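Local coordinates for levoglucosan dehydrogenase (Pseudarthrobacter phenanthrenivorans, PDB 6A3F), which oxidises levoglucosan to 3-dehydrolevoglucosan with NAD(+) as the hydride acceptor, working as a homotetramer of the Gfo/Idh/MocA family, at residues V146-F151 against I360-D365; H104-I109 against I120-P125. One frame throughout, in Å; residues are numbered along the deposited sequence.

Interaction 1. Residues V146-F151 against I360-D365; sequences VHMVAF and IIEAHD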
loop_
_atom_site.group_PDB
_atom_site.type_symbol
_atom_site.label_atom_id
_atom_site.label_comp_id
_atom_site.label_asym_id
_atom_site.label_seq_id
_atom_site.Cartn_x
_atom_site.Cartn_y
_atom_site.Cartn_z
ATOM N N VAL B 146 -33.169 -21.299 -15.915
ATOM C CA VAL B 146 -31.916 -20.873 -15.354
ATOM C C VAL B 146 -32.250 -20.046 -14.119
ATOM O O VAL B 146 -33.102 -19.122 -14.193
ATOM C CB VAL B 146 -31.107 -20.050 -16.368
ATOM C CG1 VAL B 146 -29.830 -19.508 -15.715
ATOM C CG2 VAL B 146 -30.789 -20.878 -17.603
ATOM N N HIS B 147 -31.639 -20.397 -13.013
ATOM C CA HIS B 147 -31.830 -19.667 -11.777
ATOM C C HIS B 147 -30.468 -19.234 -11.219
ATOM O O HIS B 147 -29.531 -20.054 -11.134
ATOM C CB HIS B 147 -32.607 -20.510 -10.748
ATOM C CG HIS B 147 -32.172 -21.928 -10.633
ATOM N ND1 HIS B 147 -31.327 -22.348 -9.649
ATOM C CD2 HIS B 147 -32.501 -23.022 -11.360
ATOM C CE1 HIS B 147 -31.133 -23.645 -9.776
ATOM N NE2 HIS B 147 -31.861 -24.083 -10.818
ATOM N N MET B 148 -30.409 -17.983 -10.764
ATOM C CA MET B 148 -29.120 -17.394 -10.318
ATOM C C MET B 148 -29.347 -16.506 -9.098
ATOM O O MET B 148 -30.320 -15.745 -9.034
ATOM C CB MET B 148 -28.506 -16.574 -11.454
ATOM C CG MET B 148 -27.020 -16.284 -11.296
ATOM S SD MET B 148 -26.373 -15.366 -12.684
ATOM C CE MET B 148 -24.607 -15.478 -12.349
ATOM N N VAL B 149 -28.436 -16.595 -8.124
ATOM C CA VAL B 149 -28.455 -15.655 -6.982
ATOM C C VAL B 149 -27.292 -14.652 -7.163
ATOM O O VAL B 149 -26.228 -15.044 -7.640
ATOM C CB VAL B 149 -28.420 -16.379 -5.622
ATOM C CG1 VAL B 149 -27.194 -17.232 -5.415
ATOM C CG2 VAL B 149 -28.616 -15.414 -4.474
ATOM N N ALA B 150 -27.518 -13.391 -6.824
ATOM C CA ALA B 150 -26.638 -12.253 -7.251
ATOM C C ALA B 150 -25.446 -12.088 -6.301
ATOM O O ALA B 150 -25.321 -10.992 -5.688
ATOM C CB ALA B 150 -27.445 -10.972 -7.291
ATOM N N PHE B 151 -24.632 -13.134 -6.137
ATOM C CA PHE B 151 -23.325 -12.987 -5.458
ATOM C C PHE B 151 -22.319 -12.451 -6.515
ATOM O O PHE B 151 -21.397 -13.136 -7.008
ATOM C CB PHE B 151 -22.893 -14.300 -4.792
ATOM C CG PHE B 151 -23.705 -14.705 -3.592
ATOM C CD1 PHE B 151 -23.889 -13.828 -2.530
ATOM C CD2 PHE B 151 -24.328 -15.948 -3.548
ATOM C CE1 PHE B 151 -24.635 -14.198 -1.423
ATOM C CE2 PHE B 151 -25.084 -16.314 -2.442
ATOM C CZ PHE B 151 -25.255 -15.427 -1.399
ATOM N N ILE B 360 -22.243 -6.772 -15.235
ATOM C CA ILE B 360 -22.186 -7.042 -16.671
ATOM C C ILE B 360 -21.712 -8.487 -16.930
ATOM O O ILE B 360 -22.293 -9.214 -17.792
ATOM C CB ILE B 360 -21.347 -5.972 -17.417
ATOM C CG1 ILE B 360 -22.036 -4.605 -17.424
ATOM C CG2 ILE B 360 -21.081 -6.411 -18.841
ATOM C CD1 ILE B 360 -21.143 -3.474 -17.792
ATOM N N ILE B 361 -20.724 -8.926 -16.185
ATOM C CA ILE B 361 -20.175 -10.266 -16.310
ATOM C C ILE B 361 -21.217 -11.276 -15.837
ATOM O O ILE B 361 -21.455 -12.302 -16.482
ATOM C CB ILE B 361 -18.871 -10.402 -15.519
ATOM C CG1 ILE B 361 -17.775 -9.527 -16.108
ATOM C CG2 ILE B 361 -18.398 -11.841 -15.461
ATOM C CD1 ILE B 361 -16.609 -9.368 -15.191
ATOM N N GLU B 362 -21.837 -10.976 -14.698
ATOM C CA GLU B 362 -22.931 -11.789 -14.153
ATOM C C GLU B 362 -24.021 -12.000 -15.216
ATOM O O GLU B 362 -24.413 -13.154 -15.497
ATOM C CB GLU B 362 -23.440 -11.107 -12.877
ATOM C CG GLU B 362 -24.531 -11.865 -12.133
ATOM C CD GLU B 362 -25.003 -11.081 -10.919
ATOM O OE1 GLU B 362 -25.456 -9.917 -11.120
ATOM O OE2 GLU B 362 -24.868 -11.628 -9.788
ATOM N N ALA B 363 -24.500 -10.917 -15.810
ATOM C CA ALA B 363 -25.550 -10.986 -16.840
ATOM C C ALA B 363 -25.079 -11.771 -18.071
ATOM O O ALA B 363 -25.862 -12.547 -18.693
ATOM C CB ALA B 363 -26.025 -9.608 -17.176
ATOM N N HIS B 364 -23.815 -11.595 -18.462
ATOM C CA HIS B 364 -23.291 -12.393 -19.566
ATOM C C HIS B 364 -23.433 -13.880 -19.271
ATOM O O HIS B 364 -23.874 -14.667 -20.166
ATOM C CB HIS B 364 -21.816 -12.056 -19.853
ATOM C CG HIS B 364 -21.263 -12.830 -21.011
ATOM N ND1 HIS B 364 -20.281 -13.779 -20.875
ATOM C CD2 HIS B 364 -21.591 -12.823 -22.314
ATOM C CE1 HIS B 364 -20.025 -14.325 -22.060
ATOM N NE2 HIS B 364 -20.833 -13.777 -22.944
ATOM N N ASP B 365 -23.043 -14.315 -18.069
ATOM C CA ASP B 365 -23.014 -15.736 -17.827
ATOM C C ASP B 365 -24.456 -16.265 -17.680
ATOM O O ASP B 365 -24.743 -17.418 -18.018
ATOM C CB ASP B 365 -22.192 -16.100 -16.590
ATOM C CG ASP B 365 -20.657 -16.012 -16.826
ATOM O OD1 ASP B 365 -20.198 -15.918 -18.000
ATOM O OD2 ASP B 365 -19.952 -16.032 -15.811
HETATM O O HOH W 1 -24.381 -13.984 -9.443
#

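Interaction 2. Residues H104-I109 against I120-P125; sequences HLHAEI and IICEKP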
loop_
_atom_site.group_PDB
_atom_site.type_symbol
_atom_site.label_atom_id
_atom_site.label_comp_id
_atom_site.label_asym_id
_atom_site.label_seq_id
_atom_site.Cartn_x
_atom_site.Cartn_y
_atom_site.Cartn_z
ATOM N N HIS B 104 -37.666 -10.265 2.228
ATOM C CA HIS B 104 -38.941 -10.840 2.650
ATOM C C HIS B 104 -39.826 -11.198 1.455
ATOM O O HIS B 104 -40.702 -12.081 1.599
ATOM C CB HIS B 104 -39.645 -9.914 3.651
ATOM C CG HIS B 104 -40.187 -8.648 3.089
ATOM N ND1 HIS B 104 -39.411 -7.756 2.371
ATOM C CD2 HIS B 104 -41.429 -8.103 3.167
ATOM C CE1 HIS B 104 -40.150 -6.718 2.013
ATOM N NE2 HIS B 104 -41.405 -6.913 2.481
ATOM N N LEU B 105 -39.605 -10.595 0.275
ATOM C CA LEU B 105 -40.460 -10.857 -0.904
ATOM C C LEU B 105 -39.815 -11.803 -1.913
ATOM O O LEU B 105 -40.479 -12.196 -2.847
ATOM C CB LEU B 105 -40.781 -9.528 -1.584
ATOM C CG LEU B 105 -41.543 -8.541 -0.703
ATOM C CD1 LEU B 105 -41.632 -7.172 -1.369
ATOM C CD2 LEU B 105 -42.926 -9.086 -0.348
ATOM N N HIS B 106 -38.572 -12.204 -1.737
ATOM C CA HIS B 106 -37.954 -13.102 -2.729
ATOM C C HIS B 106 -38.760 -14.379 -2.995
ATOM O O HIS B 106 -38.863 -14.789 -4.142
ATOM C CB HIS B 106 -36.554 -13.548 -2.293
ATOM C CG HIS B 106 -35.578 -12.427 -2.219
ATOM N ND1 HIS B 106 -34.300 -12.614 -1.766
ATOM C CD2 HIS B 106 -35.693 -11.106 -2.485
ATOM C CE1 HIS B 106 -33.673 -11.456 -1.750
ATOM N NE2 HIS B 106 -34.488 -10.525 -2.191
ATOM N N ALA B 107 -39.239 -15.052 -1.950
ATOM C CA ALA B 107 -39.713 -16.415 -2.102
ATOM C C ALA B 107 -41.038 -16.412 -2.865
ATOM O O ALA B 107 -41.205 -17.183 -3.802
ATOM C CB ALA B 107 -39.837 -17.074 -0.752
ATOM N N GLU B 108 -41.952 -15.533 -2.502
ATOM C CA GLU B 108 -43.255 -15.529 -3.174
ATOM C C GLU B 108 -43.084 -15.292 -4.668
ATOM O O GLU B 108 -43.712 -15.930 -5.505
ATOM C CB GLU B 108 -44.135 -14.361 -2.753
ATOM C CG GLU B 108 -44.620 -14.436 -1.343
ATOM C CD GLU B 108 -45.106 -13.068 -0.913
ATOM O OE1 GLU B 108 -45.920 -12.450 -1.684
ATOM O OE2 GLU B 108 -44.639 -12.608 0.152
ATOM N N ILE B 109 -42.245 -14.308 -4.956
ATOM C CA ILE B 109 -42.032 -13.873 -6.299
ATOM C C ILE B 109 -41.325 -14.969 -7.086
ATOM O O ILE B 109 -41.747 -15.256 -8.187
ATOM C CB ILE B 109 -41.271 -12.536 -6.333
ATOM C CG1 ILE B 109 -42.108 -11.458 -5.641
ATOM C CG2 ILE B 109 -40.901 -12.142 -7.759
ATOM C CD1 ILE B 109 -41.417 -10.120 -5.527
ATOM N N ILE B 120 -34.755 -16.831 -13.738
ATOM C CA ILE B 120 -34.794 -15.923 -12.570
ATOM C C ILE B 120 -33.370 -15.566 -12.129
ATOM O O ILE B 120 -32.571 -16.470 -11.882
ATOM C CB ILE B 120 -35.553 -16.544 -11.379
ATOM C CG1 ILE B 120 -36.950 -17.061 -11.769
ATOM C CG2 ILE B 120 -35.602 -15.549 -10.219
ATOM C CD1 ILE B 120 -37.462 -18.177 -10.864
ATOM N N ILE B 121 -33.131 -14.277 -11.939
ATOM C CA ILE B 121 -32.018 -13.820 -11.111
ATOM C C ILE B 121 -32.587 -13.122 -9.874
ATOM O O ILE B 121 -33.365 -12.227 -9.977
ATOM C CB ILE B 121 -30.991 -12.942 -11.876
ATOM C CG1 ILE B 121 -29.811 -12.546 -10.974
ATOM C CG2 ILE B 121 -31.612 -11.721 -12.504
ATOM C CD1 ILE B 121 -28.550 -12.156 -11.775
ATOM N N CYS B 122 -32.110 -13.559 -8.720
ATOM C CA CYS B 122 -32.593 -13.060 -7.485
ATOM C C CYS B 122 -31.455 -12.478 -6.651
ATOM O O CYS B 122 -30.398 -13.070 -6.535
ATOM C CB CYS B 122 -33.308 -14.181 -6.743
ATOM S SG CYS B 122 -34.096 -13.652 -5.206
ATOM N N GLU B 123 -31.740 -11.357 -6.018
ATOM C CA GLU B 123 -30.807 -10.762 -5.029
ATOM C C GLU B 123 -30.555 -11.703 -3.860
ATOM O O GLU B 123 -31.382 -12.571 -3.502
ATOM C CB GLU B 123 -31.343 -9.455 -4.460
ATOM C CG GLU B 123 -30.741 -8.252 -5.138
ATOM C CD GLU B 123 -29.260 -8.044 -4.820
ATOM O OE1 GLU B 123 -28.609 -8.956 -4.288
ATOM O OE2 GLU B 123 -28.764 -6.970 -5.160
ATOM N N LYS B 124 -29.414 -11.484 -3.224
ATOM C CA LYS B 124 -29.083 -12.194 -2.018
ATOM C C LYS B 124 -29.540 -11.425 -0.771
ATOM O O LYS B 124 -29.883 -10.232 -0.877
ATOM C CB LYS B 124 -27.573 -12.445 -1.974
ATOM C CG LYS B 124 -26.682 -11.314 -2.471
ATOM C CD LYS B 124 -26.814 -9.978 -1.780
ATOM C CE LYS B 124 -26.512 -9.991 -0.306
ATOM N NZ LYS B 124 -26.748 -8.669 0.314
ATOM N N PRO B 125 -29.571 -12.069 0.424
ATOM C CA PRO B 125 -29.582 -13.531 0.578
ATOM C C PRO B 125 -30.805 -14.143 -0.147
ATOM O O PRO B 125 -31.742 -13.433 -0.506
ATOM C CB PRO B 125 -29.619 -13.711 2.090
ATOM C CG PRO B 125 -30.406 -12.507 2.586
ATOM C CD PRO B 125 -29.979 -11.392 1.661
#

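Interaction 1. Residues V146-F151 against I360-D365
M148 lays the end of its side chain across the stem of E362, with M148 CE 3.6 Å from E362 CG and M148 SD 4.0 Å from the same carbon. This is how strand 147-149, at one margin of the parallel sheet of the Rossmann fold, meets helix 355-371, a helix that returns to the nucleotide-binding domain from far along the chain. Both side chains run out extended, M148 with CG anti to the backbone N (chi1 -162°) and E362 likewise (-177°), which lets the two reach one another and pass obliquely. Beyond the methionine, E362 carries its carboxylate up to A150, an NADH-binding residue at the centre of an inverse gamma turn. E362 OE2 sits 3.2 Å from A150 CA and 3.6 Å from A150 CB, a contact without a direct hydrogen bond. The other oxygen, OE1, makes a salt bridge with K359, so the buried acid has a countercharge about one helical turn back. F366 of the same helix also packs on M148. A water lies between the two segments; its link to E362 OE2 is doubtful, being unusually short, but it donates a hydrogen bond to V149 O at 2.8 Å.

Interaction 2. Residues H104-I109 against I120-P125
H106 reaches from the first turn of helix 106-115 to C122 on strand 119-122 and the loop that follows, inside a beta-alpha-beta unit of the Rossmann fold that runs from strand 96-100 through this helix. H106 CB already touches C122 SG at 3.8 Å. With CG anti to the carbonyl carbon (chi1 -65°), the imidazole is carried past the thiol, and H106 CG comes to 3.6 Å from C122 SG. The sulfur of C122 lies over one face of the H106 ring, with SG 3.8 Å from the ring centroid and 24° off the normal, a sulfur-aromatic contact displaced toward the rim. C122 supplies it by setting SG anti to its own backbone N.

Farther out, ND1 is hydrogen-bonded to L126 O, just past the cis peptide that precedes P125; P125 O also lies at the ring edge, in its plane. H106 CE1 comes 3.1 Å from E123 O, which approaches obliquely. NE2 makes a hydrogen bond to T101 O, so a backbone carbonyl on each ring nitrogen helps fix the rotation of the imidazole. H106, E123 and K124 all bind NADH, and K124 also binds levoglucosan; its NZ forms a salt bridge with D209, another levoglucosan-binding residue. The E123 side chain bends back at chi2 (-69°), and E123 OE1 accepts a hydrogen bond from K124 N (2.9 Å) through the anti lone pair.

The two contacts lie on neighbouring strands of the parallel sheet, their centres 14 Å apart. Interaction 2 comes first and is local, closed within one beta-alpha-beta unit; interaction 1 opens after it and spans more than 200 residues to bring helix 355-371 against strand 147-149. Between them the strands pair directly: V146 O lies 2.9 Å from I120 N, and M148 O lies 2.8 Å from C122 N. Farther along, the two segments stay together, F151 CE1 lying 3.5 Å from K124 CB. NADH-binding residues from both contacts thus gather at the same end of the sheet, beside K124, which binds levoglucosan as well.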